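PDB 5HMA: trypsin-like serine protease from Magnetospirillum magneticum, which promotes magnetite nucleation and activates the MamE protease in magnetosomes, binding transition metals through a protease-like domain that is probably not itself proteolytic. Local coordinates for residues V101-R106 / W145-G150; A8-G13 / V49-T54; L113-L118 / A141-E146; V34-H39 / D72-K77. One frame throughout, in Å; residues are numbered along the deposited sequence.

In the fold
Contact 2 opens first along the chain, with 8-13, and closes a long loop at 49-54, sealing the first barrel by joining its first strand to strand 47-51. Before it closes, contact 4 has opened at 34-39; it closes at 72-77, so the two cross within the same barrel. The second half nests instead. Contact 1 opens at 101-106 and contact 3 at 113-118, on neighbouring strands; contact 3 closes at 141-146 and contact 1 just beyond, at 145-150, with W145 and E146 common to both. R106 reaches V9 and ties contact 1 to contact 2, while T148 packs against T37 and H39, bringing contact 1 to contact 4 where the two halves meet.

Contact 1. Residues V101-R106 / W145-G150; sequences VFAFGR and WEQTGG
One face of the W145 indole carries CG of E146, 3.3 Å above the plane and over its centre. The F104 ring turns from this turn and packs on V5, V114 and V153. The flat group that spans the contact is the Q147 amide. With CG beside the backbone N (chi1 -71°) and the chain extended beyond it, NE2 lies 3.7 Å from A103 CB and donates a weak, bent bond to A103 O (3.4 Å, 137°). NE2 also reaches A141 O, while OE1 accepts from Y143 N and S144 N, so the amide's rotation is fixed at both ends. Farther along the strand, a water donates to F104 O and to Q147 O, each at 2.7 Å, and G150 CA approaches F104 O. A side chain on G150 would run into F104 O, and one on G105 would be tight against Q147 CA. The turn Q147-G150 is type II; judging from the T-G-G-P sequence, T148 probably occupies the place of the nucleophilic serine, in keeping with a domain described as inactive. No direct backbone hydrogen bond joins the segments: amide and water supplement the backbone partners that A103 O and Q147 O already have.

Contact 2. Residues A8-G13 / V49-T54; sequences AVVGVG and VQVATT
V10 leads the packing of strand 9-13 on strand 47-51. Its CB sits 3.3 Å from Q50 O, over the backbone of the partner strand. From there CG1, anti to the carbonyl carbon (chi1 -64°), runs alongside V51 and meets its CG2 at 3.9 Å, the two side chains pointing the same way. The other branch, CG2, takes the crowded position between backbone N and carbonyl carbon; it touches V49 CG1 at 3.7 Å, where the two valines cross obliquely, and also packs on V34. V49 continues this apolar patch toward M78.

Beside the valines the strands pair antiparallel around G11 and Q50, a hydrogen-bonded pair. G11 N donates to Q50 O (3.0 Å) in the carbonyl plane, on a lone pair. The return bond, from Q50 N to G11 O, is shorter at 2.7 Å and almost straight (175°), but its donor stands above the carbonyl plane. On the N-terminal side of V10, where V51 gives way to A52, a water takes over, donating to V9 O and accepting from A52 N. The bent side chain of Q50 passes G11, and its NE2 goes on to A19 O.

These are the first and last strands of the six-stranded sheet, so their pairing, continued by G13 with S48, closes the barrel. Between these segments two direct backbone bonds and a bridging water supply the polar part, and branched valines the apolar grip.

Contact 3. Residues L113-L118 / A141-E146; sequences LVRQGL and AVYSWE
S144 OG is the best-placed polar atom within the two segments, gripped by one hydrogen bond: E146 N donates to it at 3.0 Å with an angle of 158°. The OG is anti to its own backbone N (chi1 168°), and the bond makes an ST turn that leads into the 3-10 segment. No hydrogen bond crosses between 113-118 and 141-146, although D140, just before, takes L118 N; the polar contact is a stack, at a partly buried place in the second half of the domain. R115 leaves the strand with CG anti to the backbone N and bends at chi2 and chi3, so that its guanidinium lies flat on Y143, centres 3.7 Å apart and planes 15° apart. CZ stands over the ring face, a cation-pi arrangement, and R115 NH2 comes to 3.3 Å from Y143 CG. S144 CB lies over the opposite face, and A141 O meets the ring edge in its plane.

At one end A141 CB rests 3.7 Å from G117 N, where glycine lets the backbones come close. At the other, L113 CD1 meets E146 CB at 3.8 Å while CD2 reaches Y143 OH. An alanine in place of Y143 would remove the surface under the guanidinium and the hydroxyl that touches L113 CD2, and would probably cost R115 its fixed place.

Residues 141-146 are thus joined to the strand by van der Waals packing and probably by attraction between the R115 charge and the Y143 pi face.

Contact 4. Residues V34-H39 / D72-K77; sequences VITTLH and DLALLK
Strand 34-37 and strand 73-77 run antiparallel, their axes 4.6 Å apart at closest. On one face T36 CG2 sits against L76 CG and CD1, 3.8 Å from L76 CD1, and L76 CB against V34 CB. On the other, the tip of I35, CD1, meets L75 CD1 at 3.7 Å. At the end T37 and L73 splay apart. Where the strand turns into helix 38-41, L38 folds back with CG anti to its backbone N and lays CD1 over the small A74 side chain.

At this end D72 fills the corner. Its carboxylate is nearly coplanar with the H39 imidazole: OD2 takes ND1 at 2.6 Å and OD1 takes H39 N at 2.8 Å, both on syn lone pairs. L38 N donates to D72 O. An alanine in place of D72 would lose both carboxylate bonds and would probably hold the H39 ring less firmly. The pair probably corresponds to the histidine and aspartate of the trypsin-like catalytic triad.

D72 and L73 form a G1 beta bulge against strand 58-68, which flanks 73-78, as strand 23-29 flanks 33-37. From the second sheet, strand 159-167 lays I162 on I35 and L73, and I164 on T37 and D72.

Contact 1. Residues V101-R106 / W145-G150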
loop_
_atom_site.group_PDB
_atom_site.type_symbol
_atom_site.label_atom_id
_atom_site.label_comp_id
_atom_site.label_asym_id
_atom_site.label_seq_id
_atom_site.Cartn_x
_atom_site.Cartn_y
_atom_site.Cartn_z
ATOM N N VAL A 101 9.007 -3.630 12.001
ATOM C CA VAL A 101 8.563 -3.425 10.620
ATOM C C VAL A 101 8.628 -1.949 10.262
ATOM O O VAL A 101 8.828 -1.094 11.123
ATOM C CB VAL A 101 7.142 -3.975 10.394
ATOM C CG1 VAL A 101 7.168 -5.498 10.441
ATOM C CG2 VAL A 101 6.186 -3.434 11.459
ATOM N N PHE A 102 8.467 -1.653 8.980
ATOM C CA PHE A 102 8.607 -0.288 8.488
ATOM C C PHE A 102 7.466 -0.009 7.540
ATOM O O PHE A 102 7.220 -0.780 6.608
ATOM C CB PHE A 102 9.960 -0.085 7.791
ATOM C CG PHE A 102 11.134 -0.463 8.648
ATOM C CD1 PHE A 102 11.484 -1.802 8.820
ATOM C CD2 PHE A 102 11.881 0.515 9.297
ATOM C CE1 PHE A 102 12.558 -2.160 9.631
ATOM C CE2 PHE A 102 12.969 0.165 10.094
ATOM C CZ PHE A 102 13.300 -1.175 10.270
ATOM N N ALA A 103 6.749 1.079 7.792
ATOM C CA ALA A 103 5.597 1.426 6.972
ATOM C C ALA A 103 5.946 2.627 6.111
ATOM O O ALA A 103 6.313 3.683 6.623
ATOM C CB ALA A 103 4.393 1.709 7.851
ATOM N N PHE A 104 5.864 2.447 4.799
ATOM C CA PHE A 104 6.250 3.494 3.849
ATOM C C PHE A 104 5.007 4.086 3.183
ATOM O O PHE A 104 4.023 3.377 2.958
ATOM C CB PHE A 104 7.186 2.936 2.760
ATOM C CG PHE A 104 8.599 2.676 3.219
ATOM C CD1 PHE A 104 8.913 1.516 3.921
ATOM C CD2 PHE A 104 9.619 3.564 2.908
ATOM C CE1 PHE A 104 10.228 1.260 4.322
ATOM C CE2 PHE A 104 10.932 3.312 3.300
ATOM C CZ PHE A 104 11.237 2.161 4.013
ATOM N N GLY A 105 5.068 5.368 2.832
ATOM C CA GLY A 105 3.995 6.007 2.079
ATOM C C GLY A 105 4.509 7.228 1.332
ATOM O O GLY A 105 5.712 7.509 1.347
ATOM N N ARG A 106 3.608 7.947 0.666
ATOM C CA ARG A 106 3.951 9.225 0.055
ATOM C C ARG A 106 2.859 10.210 0.414
ATOM O O ARG A 106 1.666 9.889 0.359
ATOM C CB ARG A 106 4.120 9.118 -1.479
ATOM C CG ARG A 106 5.152 8.075 -1.924
ATOM C CD ARG A 106 5.841 8.426 -3.238
ATOM N NE ARG A 106 7.050 9.214 -3.036
ATOM C CZ ARG A 106 8.284 8.719 -2.967
ATOM N NH1 ARG A 106 8.501 7.419 -3.076
ATOM N NH2 ARG A 106 9.310 9.535 -2.781
ATOM N N TRP A 145 -3.035 8.736 8.015
ATOM C CA TRP A 145 -3.953 8.359 6.954
ATOM C C TRP A 145 -3.251 8.278 5.591
ATOM O O TRP A 145 -3.651 7.499 4.727
ATOM C CB TRP A 145 -5.123 9.349 6.894
ATOM C CG TRP A 145 -4.735 10.720 6.477
ATOM C CD1 TRP A 145 -4.308 11.731 7.285
ATOM C CD2 TRP A 145 -4.749 11.250 5.141
ATOM N NE1 TRP A 145 -4.055 12.856 6.538
ATOM C CE2 TRP A 145 -4.320 12.590 5.221
ATOM C CE3 TRP A 145 -5.086 10.721 3.890
ATOM C CZ2 TRP A 145 -4.214 13.408 4.096
ATOM C CZ3 TRP A 145 -4.979 11.533 2.775
ATOM C CH2 TRP A 145 -4.546 12.862 2.885
ATOM N N GLU A 146 -2.180 9.043 5.410
ATOM C CA GLU A 146 -1.471 9.050 4.133
ATOM C C GLU A 146 -0.702 7.765 3.866
ATOM O O GLU A 146 -0.330 7.486 2.727
ATOM C CB GLU A 146 -0.529 10.249 4.070
ATOM C CG GLU A 146 -1.253 11.539 4.390
ATOM C CD GLU A 146 -0.454 12.762 4.027
ATOM O OE1 GLU A 146 -0.728 13.351 2.949
ATOM O OE2 GLU A 146 0.440 13.127 4.827
ATOM N N GLN A 147 -0.474 6.970 4.906
ATOM C CA GLN A 147 0.254 5.705 4.748
ATOM C C GLN A 147 -0.667 4.603 4.260
ATOM O O GLN A 147 -0.221 3.518 3.882
ATOM C CB GLN A 147 0.905 5.278 6.066
ATOM C CG GLN A 147 2.085 6.120 6.492
ATOM C CD GLN A 147 2.500 5.810 7.913
ATOM O OE1 GLN A 147 1.702 5.965 8.840
ATOM N NE2 GLN A 147 3.743 5.354 8.097
ATOM N N THR A 148 -1.964 4.876 4.286
ATOM C CA THR A 148 -2.944 3.876 3.889
ATOM C C THR A 148 -2.687 3.444 2.453
ATOM O O THR A 148 -2.465 4.287 1.585
ATOM C CB THR A 148 -4.373 4.425 4.056
ATOM O OG1 THR A 148 -4.672 4.507 5.455
ATOM C CG2 THR A 148 -5.382 3.542 3.374
ATOM N N GLY A 149 -2.678 2.131 2.212
ATOM C CA GLY A 149 -2.441 1.613 0.874
ATOM C C GLY A 149 -0.964 1.377 0.565
ATOM O O GLY A 149 -0.629 0.689 -0.402
ATOM N N GLY A 150 -0.076 1.947 1.378
ATOM C CA GLY A 150 1.355 1.724 1.216
ATOM C C GLY A 150 1.862 0.419 1.835
ATOM O O GLY A 150 1.136 -0.273 2.565
HETATM O O HOH W 1 2.145 2.420 4.565
#

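Contact 2. Residues A8-G13 / V49-T54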
loop_
_atom_site.group_PDB
_atom_site.type_symbol
_atom_site.label_atom_id
_atom_site.label_comp_id
_atom_site.label_asym_id
_atom_site.label_seq_id
_atom_site.Cartn_x
_atom_site.Cartn_y
_atom_site.Cartn_z
ATOM N N ALA A 8 9.622 1.942 -5.008
ATOM C CA ALA A 8 8.431 1.123 -5.239
ATOM C C ALA A 8 7.224 1.589 -4.397
ATOM O O ALA A 8 6.194 0.914 -4.355
ATOM C CB ALA A 8 8.750 -0.363 -4.945
ATOM N N VAL A 9 7.370 2.730 -3.719
ATOM C CA VAL A 9 6.296 3.317 -2.912
ATOM C C VAL A 9 5.712 4.478 -3.694
ATOM O O VAL A 9 6.437 5.433 -4.020
ATOM C CB VAL A 9 6.807 3.789 -1.535
ATOM C CG1 VAL A 9 5.652 4.345 -0.683
ATOM C CG2 VAL A 9 7.517 2.660 -0.828
ATOM N N VAL A 10 4.424 4.394 -4.024
ATOM C CA VAL A 10 3.804 5.399 -4.892
ATOM C C VAL A 10 2.670 6.114 -4.184
ATOM O O VAL A 10 2.166 5.645 -3.155
ATOM C CB VAL A 10 3.264 4.783 -6.206
ATOM C CG1 VAL A 10 4.391 4.213 -7.070
ATOM C CG2 VAL A 10 2.181 3.726 -5.915
ATOM N N GLY A 11 2.262 7.250 -4.744
ATOM C CA GLY A 11 1.046 7.907 -4.301
ATOM C C GLY A 11 -0.086 7.517 -5.248
ATOM O O GLY A 11 0.144 7.311 -6.440
ATOM N N VAL A 12 -1.303 7.420 -4.723
ATOM C CA VAL A 12 -2.470 7.127 -5.542
ATOM C C VAL A 12 -3.522 8.219 -5.349
ATOM O O VAL A 12 -3.752 8.659 -4.230
ATOM C CB VAL A 12 -3.052 5.736 -5.192
ATOM C CG1 VAL A 12 -4.291 5.473 -6.005
ATOM C CG2 VAL A 12 -2.002 4.636 -5.422
ATOM N N GLY A 13 -4.168 8.652 -6.433
ATOM C CA GLY A 13 -5.219 9.648 -6.325
ATOM C C GLY A 13 -6.020 9.803 -7.603
ATOM O O GLY A 13 -5.909 8.975 -8.509
ATOM N N VAL A 49 -1.415 7.435 -10.736
ATOM C CA VAL A 49 -0.405 6.970 -9.808
ATOM C C VAL A 49 0.786 7.910 -9.880
ATOM O O VAL A 49 1.215 8.281 -10.973
ATOM C CB VAL A 49 0.007 5.520 -10.115
ATOM C CG1 VAL A 49 1.227 5.110 -9.240
ATOM C CG2 VAL A 49 -1.181 4.595 -9.884
ATOM N N GLN A 50 1.311 8.296 -8.724
ATOM C CA GLN A 50 2.421 9.236 -8.688
ATOM C C GLN A 50 3.695 8.520 -8.274
ATOM O O GLN A 50 3.765 7.927 -7.197
ATOM C CB GLN A 50 2.105 10.403 -7.746
ATOM C CG GLN A 50 0.661 10.893 -7.942
ATOM C CD GLN A 50 0.510 12.400 -7.866
ATOM O OE1 GLN A 50 1.489 13.137 -7.680
ATOM N NE2 GLN A 50 -0.729 12.869 -8.009
ATOM N N VAL A 51 4.689 8.585 -9.151
ATOM C CA VAL A 51 5.916 7.811 -9.033
ATOM C C VAL A 51 7.088 8.754 -8.876
ATOM O O VAL A 51 7.208 9.727 -9.621
ATOM C CB VAL A 51 6.112 6.896 -10.271
ATOM C CG1 VAL A 51 7.431 6.097 -10.169
ATOM C CG2 VAL A 51 4.882 5.974 -10.472
ATOM N N ALA A 52 7.946 8.473 -7.899
ATOM C CA ALA A 52 9.140 9.278 -7.670
ATOM C C ALA A 52 10.216 8.915 -8.680
ATOM O O ALA A 52 10.462 7.734 -8.948
ATOM C CB ALA A 52 9.673 9.073 -6.228
ATOM N N THR A 53 10.855 9.928 -9.256
ATOM C CA THR A 53 11.980 9.685 -10.150
ATOM C C THR A 53 13.077 10.671 -9.797
ATOM O O THR A 53 12.842 11.633 -9.074
ATOM C CB THR A 53 11.609 9.851 -11.652
ATOM O OG1 THR A 53 11.645 11.240 -11.995
ATOM C CG2 THR A 53 10.224 9.280 -11.951
ATOM N N THR A 54 14.271 10.451 -10.327
ATOM C CA THR A 54 15.362 11.383 -10.144
ATOM C C THR A 54 15.054 12.755 -10.790
ATOM O O THR A 54 15.710 13.755 -10.488
ATOM C CB THR A 54 16.674 10.803 -10.730
ATOM O OG1 THR A 54 16.420 10.340 -12.057
ATOM C CG2 THR A 54 17.166 9.627 -9.892
HETATM O O HOH W 2 7.691 5.842 -6.470
#

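Contact 3. Residues L113-L118 / A141-E146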
loop_
_atom_site.group_PDB
_atom_site.type_symbol
_atom_site.label_atom_id
_atom_site.label_comp_id
_atom_site.label_asym_id
_atom_site.label_seq_id
_atom_site.Cartn_x
_atom_site.Cartn_y
_atom_site.Cartn_z
ATOM N N LEU A 113 7.235 8.987 3.038
ATOM C CA LEU A 113 6.998 8.880 4.472
ATOM C C LEU A 113 7.470 7.519 4.928
ATOM O O LEU A 113 7.173 6.513 4.288
ATOM C CB LEU A 113 5.514 9.028 4.802
ATOM C CG LEU A 113 4.784 10.270 4.317
ATOM C CD1 LEU A 113 3.275 10.073 4.440
ATOM C CD2 LEU A 113 5.261 11.477 5.114
ATOM N N VAL A 114 8.184 7.465 6.038
ATOM C CA VAL A 114 8.534 6.170 6.601
ATOM C C VAL A 114 8.438 6.241 8.118
ATOM O O VAL A 114 8.798 7.249 8.740
ATOM C CB VAL A 114 9.944 5.715 6.148
ATOM C CG1 VAL A 114 11.007 6.680 6.637
ATOM C CG2 VAL A 114 10.242 4.312 6.647
ATOM N N ARG A 115 7.926 5.170 8.710
ATOM C CA ARG A 115 7.937 5.037 10.156
ATOM C C ARG A 115 8.200 3.581 10.523
ATOM O O ARG A 115 7.671 2.657 9.902
ATOM C CB ARG A 115 6.617 5.520 10.752
ATOM C CG ARG A 115 6.500 5.312 12.235
ATOM C CD ARG A 115 6.888 6.560 12.990
ATOM N NE ARG A 115 5.741 7.094 13.720
ATOM C CZ ARG A 115 5.421 8.382 13.769
ATOM N NH1 ARG A 115 6.162 9.283 13.133
ATOM N NH2 ARG A 115 4.359 8.769 14.464
ATOM N N GLN A 116 9.036 3.374 11.523
ATOM C CA GLN A 116 9.274 2.030 12.008
ATOM C C GLN A 116 8.454 1.768 13.259
ATOM O O GLN A 116 8.092 2.688 13.987
ATOM C CB GLN A 116 10.750 1.810 12.305
ATOM C CG GLN A 116 11.248 2.617 13.446
ATOM C CD GLN A 116 12.411 1.949 14.124
ATOM O OE1 GLN A 116 12.241 1.260 15.133
ATOM N NE2 GLN A 116 13.606 2.129 13.567
ATOM N N GLY A 117 8.170 0.501 13.499
ATOM C CA GLY A 117 7.462 0.095 14.691
ATOM C C GLY A 117 7.548 -1.405 14.863
ATOM O O GLY A 117 8.231 -2.100 14.105
ATOM N N LEU A 118 6.860 -1.894 15.882
ATOM C CA LEU A 118 6.747 -3.320 16.138
ATOM C C LEU A 118 5.388 -3.863 15.696
ATOM O O LEU A 118 4.369 -3.168 15.764
ATOM C CB LEU A 118 6.962 -3.600 17.625
ATOM C CG LEU A 118 8.326 -3.182 18.154
ATOM C CD1 LEU A 118 8.481 -3.573 19.634
ATOM C CD2 LEU A 118 9.414 -3.811 17.283
ATOM N N ALA A 141 3.621 1.222 13.417
ATOM C CA ALA A 141 4.401 1.863 12.345
ATOM C C ALA A 141 3.506 2.738 11.470
ATOM O O ALA A 141 3.981 3.620 10.760
ATOM C CB ALA A 141 5.116 0.827 11.482
ATOM N N VAL A 142 2.207 2.467 11.515
ATOM C CA VAL A 142 1.221 3.242 10.768
ATOM C C VAL A 142 0.660 4.352 11.657
ATOM O O VAL A 142 -0.048 4.082 12.628
ATOM C CB VAL A 142 0.116 2.327 10.244
ATOM C CG1 VAL A 142 -1.015 3.136 9.613
ATOM C CG2 VAL A 142 0.711 1.294 9.272
ATOM N N TYR A 143 0.999 5.599 11.335
ATOM C CA TYR A 143 0.617 6.739 12.171
ATOM C C TYR A 143 -0.239 7.767 11.412
ATOM O O TYR A 143 -0.838 8.650 12.026
ATOM C CB TYR A 143 1.874 7.426 12.739
ATOM C CG TYR A 143 2.661 8.209 11.702
ATOM C CD1 TYR A 143 3.504 7.563 10.797
ATOM C CD2 TYR A 143 2.557 9.595 11.623
ATOM C CE1 TYR A 143 4.212 8.278 9.833
ATOM C CE2 TYR A 143 3.264 10.319 10.669
ATOM C CZ TYR A 143 4.088 9.661 9.775
ATOM O OH TYR A 143 4.783 10.390 8.829
ATOM N N SER A 144 -0.290 7.662 10.084
ATOM C CA SER A 144 -0.964 8.679 9.275
ATOM C C SER A 144 -1.896 8.083 8.227
ATOM O O SER A 144 -1.582 7.072 7.613
ATOM C CB SER A 144 0.064 9.579 8.576
ATOM O OG SER A 144 -0.544 10.395 7.573
ATOM N N TRP A 145 -3.035 8.736 8.015
ATOM C CA TRP A 145 -3.953 8.359 6.954
ATOM C C TRP A 145 -3.251 8.278 5.591
ATOM O O TRP A 145 -3.651 7.499 4.727
ATOM C CB TRP A 145 -5.123 9.349 6.894
ATOM C CG TRP A 145 -4.735 10.720 6.477
ATOM C CD1 TRP A 145 -4.308 11.731 7.285
ATOM C CD2 TRP A 145 -4.749 11.250 5.141
ATOM N NE1 TRP A 145 -4.055 12.856 6.538
ATOM C CE2 TRP A 145 -4.320 12.590 5.221
ATOM C CE3 TRP A 145 -5.086 10.721 3.890
ATOM C CZ2 TRP A 145 -4.214 13.408 4.096
ATOM C CZ3 TRP A 145 -4.979 11.533 2.775
ATOM C CH2 TRP A 145 -4.546 12.862 2.885
ATOM N N GLU A 146 -2.180 9.043 5.410
ATOM C CA GLU A 146 -1.471 9.050 4.133
ATOM C C GLU A 146 -0.702 7.765 3.866
ATOM O O GLU A 146 -0.330 7.486 2.727
ATOM C CB GLU A 146 -0.529 10.249 4.070
ATOM C CG GLU A 146 -1.253 11.539 4.390
ATOM C CD GLU A 146 -0.454 12.762 4.027
ATOM O OE1 GLU A 146 -0.728 13.351 2.949
ATOM O OE2 GLU A 146 0.440 13.127 4.827
#

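Contact 4. Residues V34-H39 / D72-K77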
loop_
_atom_site.group_PDB
_atom_site.type_symbol
_atom_site.label_atom_id
_atom_site.label_comp_id
_atom_site.label_asym_id
_atom_site.label_seq_id
_atom_site.Cartn_x
_atom_site.Cartn_y
_atom_site.Cartn_z
ATOM N N VAL A 34 0.310 -2.229 -9.390
ATOM C CA VAL A 34 0.308 -1.522 -8.117
ATOM C C VAL A 34 -0.773 -2.111 -7.233
ATOM O O VAL A 34 -1.922 -2.270 -7.676
ATOM C CB VAL A 34 0.065 -0.005 -8.307
ATOM C CG1 VAL A 34 -0.170 0.686 -6.953
ATOM C CG2 VAL A 34 1.211 0.640 -9.076
ATOM N N ILE A 35 -0.414 -2.428 -5.992
ATOM C CA ILE A 35 -1.400 -2.799 -4.981
ATOM C C ILE A 35 -1.711 -1.583 -4.117
ATOM O O ILE A 35 -0.804 -0.862 -3.695
ATOM C CB ILE A 35 -0.917 -3.955 -4.103
ATOM C CG1 ILE A 35 -0.824 -5.244 -4.918
ATOM C CG2 ILE A 35 -1.884 -4.161 -2.945
ATOM C CD1 ILE A 35 -2.173 -5.849 -5.208
ATOM N N THR A 36 -2.992 -1.350 -3.853
ATOM C CA THR A 36 -3.380 -0.257 -2.980
ATOM C C THR A 36 -4.671 -0.664 -2.264
ATOM O O THR A 36 -5.168 -1.771 -2.487
ATOM C CB THR A 36 -3.547 1.067 -3.776
ATOM O OG1 THR A 36 -3.707 2.159 -2.860
ATOM C CG2 THR A 36 -4.754 0.993 -4.716
ATOM N N THR A 37 -5.193 0.198 -1.388
ATOM C CA THR A 37 -6.429 -0.100 -0.656
ATOM C C THR A 37 -7.645 0.184 -1.529
ATOM O O THR A 37 -7.696 1.216 -2.200
ATOM C CB THR A 37 -6.542 0.723 0.643
ATOM O OG1 THR A 37 -5.853 1.975 0.481
ATOM C CG2 THR A 37 -5.949 -0.048 1.828
ATOM N N LEU A 38 -8.617 -0.724 -1.519
ATOM C CA LEU A 38 -9.786 -0.605 -2.393
ATOM C C LEU A 38 -10.630 0.648 -2.091
ATOM O O LEU A 38 -10.986 1.388 -3.008
ATOM C CB LEU A 38 -10.653 -1.868 -2.290
ATOM C CG LEU A 38 -11.919 -1.889 -3.152
ATOM C CD1 LEU A 38 -11.584 -1.601 -4.603
ATOM C CD2 LEU A 38 -12.651 -3.224 -3.036
ATOM N N HIS A 39 -10.935 0.903 -0.817
ATOM C CA HIS A 39 -11.757 2.068 -0.461
ATOM C C HIS A 39 -11.112 3.394 -0.885
ATOM O O HIS A 39 -11.793 4.404 -1.003
ATOM C CB HIS A 39 -12.048 2.095 1.047
ATOM C CG HIS A 39 -10.885 2.531 1.892
ATOM N ND1 HIS A 39 -9.997 1.640 2.460
ATOM C CD2 HIS A 39 -10.477 3.763 2.279
ATOM C CE1 HIS A 39 -9.090 2.305 3.152
ATOM N NE2 HIS A 39 -9.362 3.596 3.063
ATOM N N ASP A 72 -10.103 -5.386 1.308
ATOM C CA ASP A 72 -9.953 -3.970 0.984
ATOM C C ASP A 72 -8.701 -3.702 0.154
ATOM O O ASP A 72 -8.009 -2.710 0.357
ATOM C CB ASP A 72 -9.934 -3.122 2.263
ATOM C CG ASP A 72 -10.004 -1.631 1.979
ATOM O OD1 ASP A 72 -10.571 -1.251 0.928
ATOM O OD2 ASP A 72 -9.479 -0.842 2.797
ATOM N N LEU A 73 -8.407 -4.587 -0.794
ATOM C CA LEU A 73 -7.290 -4.330 -1.693
ATOM C C LEU A 73 -7.738 -4.222 -3.152
ATOM O O LEU A 73 -8.738 -4.817 -3.562
ATOM C CB LEU A 73 -6.220 -5.413 -1.558
ATOM C CG LEU A 73 -5.551 -5.552 -0.191
ATOM C CD1 LEU A 73 -4.425 -6.565 -0.260
ATOM C CD2 LEU A 73 -5.040 -4.213 0.285
ATOM N N ALA A 74 -6.976 -3.441 -3.913
ATOM C CA ALA A 74 -7.150 -3.297 -5.352
ATOM C C ALA A 74 -5.806 -3.481 -6.050
ATOM O O ALA A 74 -4.768 -2.990 -5.576
ATOM C CB ALA A 74 -7.738 -1.930 -5.695
ATOM N N LEU A 75 -5.836 -4.205 -7.164
ATOM C CA LEU A 75 -4.686 -4.337 -8.057
ATOM C C LEU A 75 -4.871 -3.367 -9.210
ATOM O O LEU A 75 -5.849 -3.458 -9.946
ATOM C CB LEU A 75 -4.550 -5.769 -8.599
ATOM C CG LEU A 75 -3.408 -5.962 -9.608
ATOM C CD1 LEU A 75 -2.077 -5.778 -8.908
ATOM C CD2 LEU A 75 -3.482 -7.327 -10.324
ATOM N N LEU A 76 -3.937 -2.438 -9.356
ATOM C CA LEU A 76 -3.984 -1.464 -10.436
ATOM C C LEU A 76 -2.929 -1.799 -11.479
ATOM O O LEU A 76 -1.910 -2.429 -11.177
ATOM C CB LEU A 76 -3.742 -0.042 -9.904
ATOM C CG LEU A 76 -4.490 0.455 -8.667
ATOM C CD1 LEU A 76 -4.118 1.909 -8.387
ATOM C CD2 LEU A 76 -5.988 0.307 -8.851
ATOM N N LYS A 77 -3.163 -1.354 -12.704
ATOM C CA LYS A 77 -2.146 -1.427 -13.738
ATOM C C LYS A 77 -1.929 -0.031 -14.316
ATOM O O LYS A 77 -2.859 0.584 -14.828
ATOM C CB LYS A 77 -2.556 -2.421 -14.828
ATOM C CG LYS A 77 -1.748 -2.363 -16.116
ATOM C CD LYS A 77 -0.357 -2.958 -15.945
ATOM C CE LYS A 77 0.276 -3.250 -17.312
ATOM N NZ LYS A 77 0.727 -2.005 -17.993
#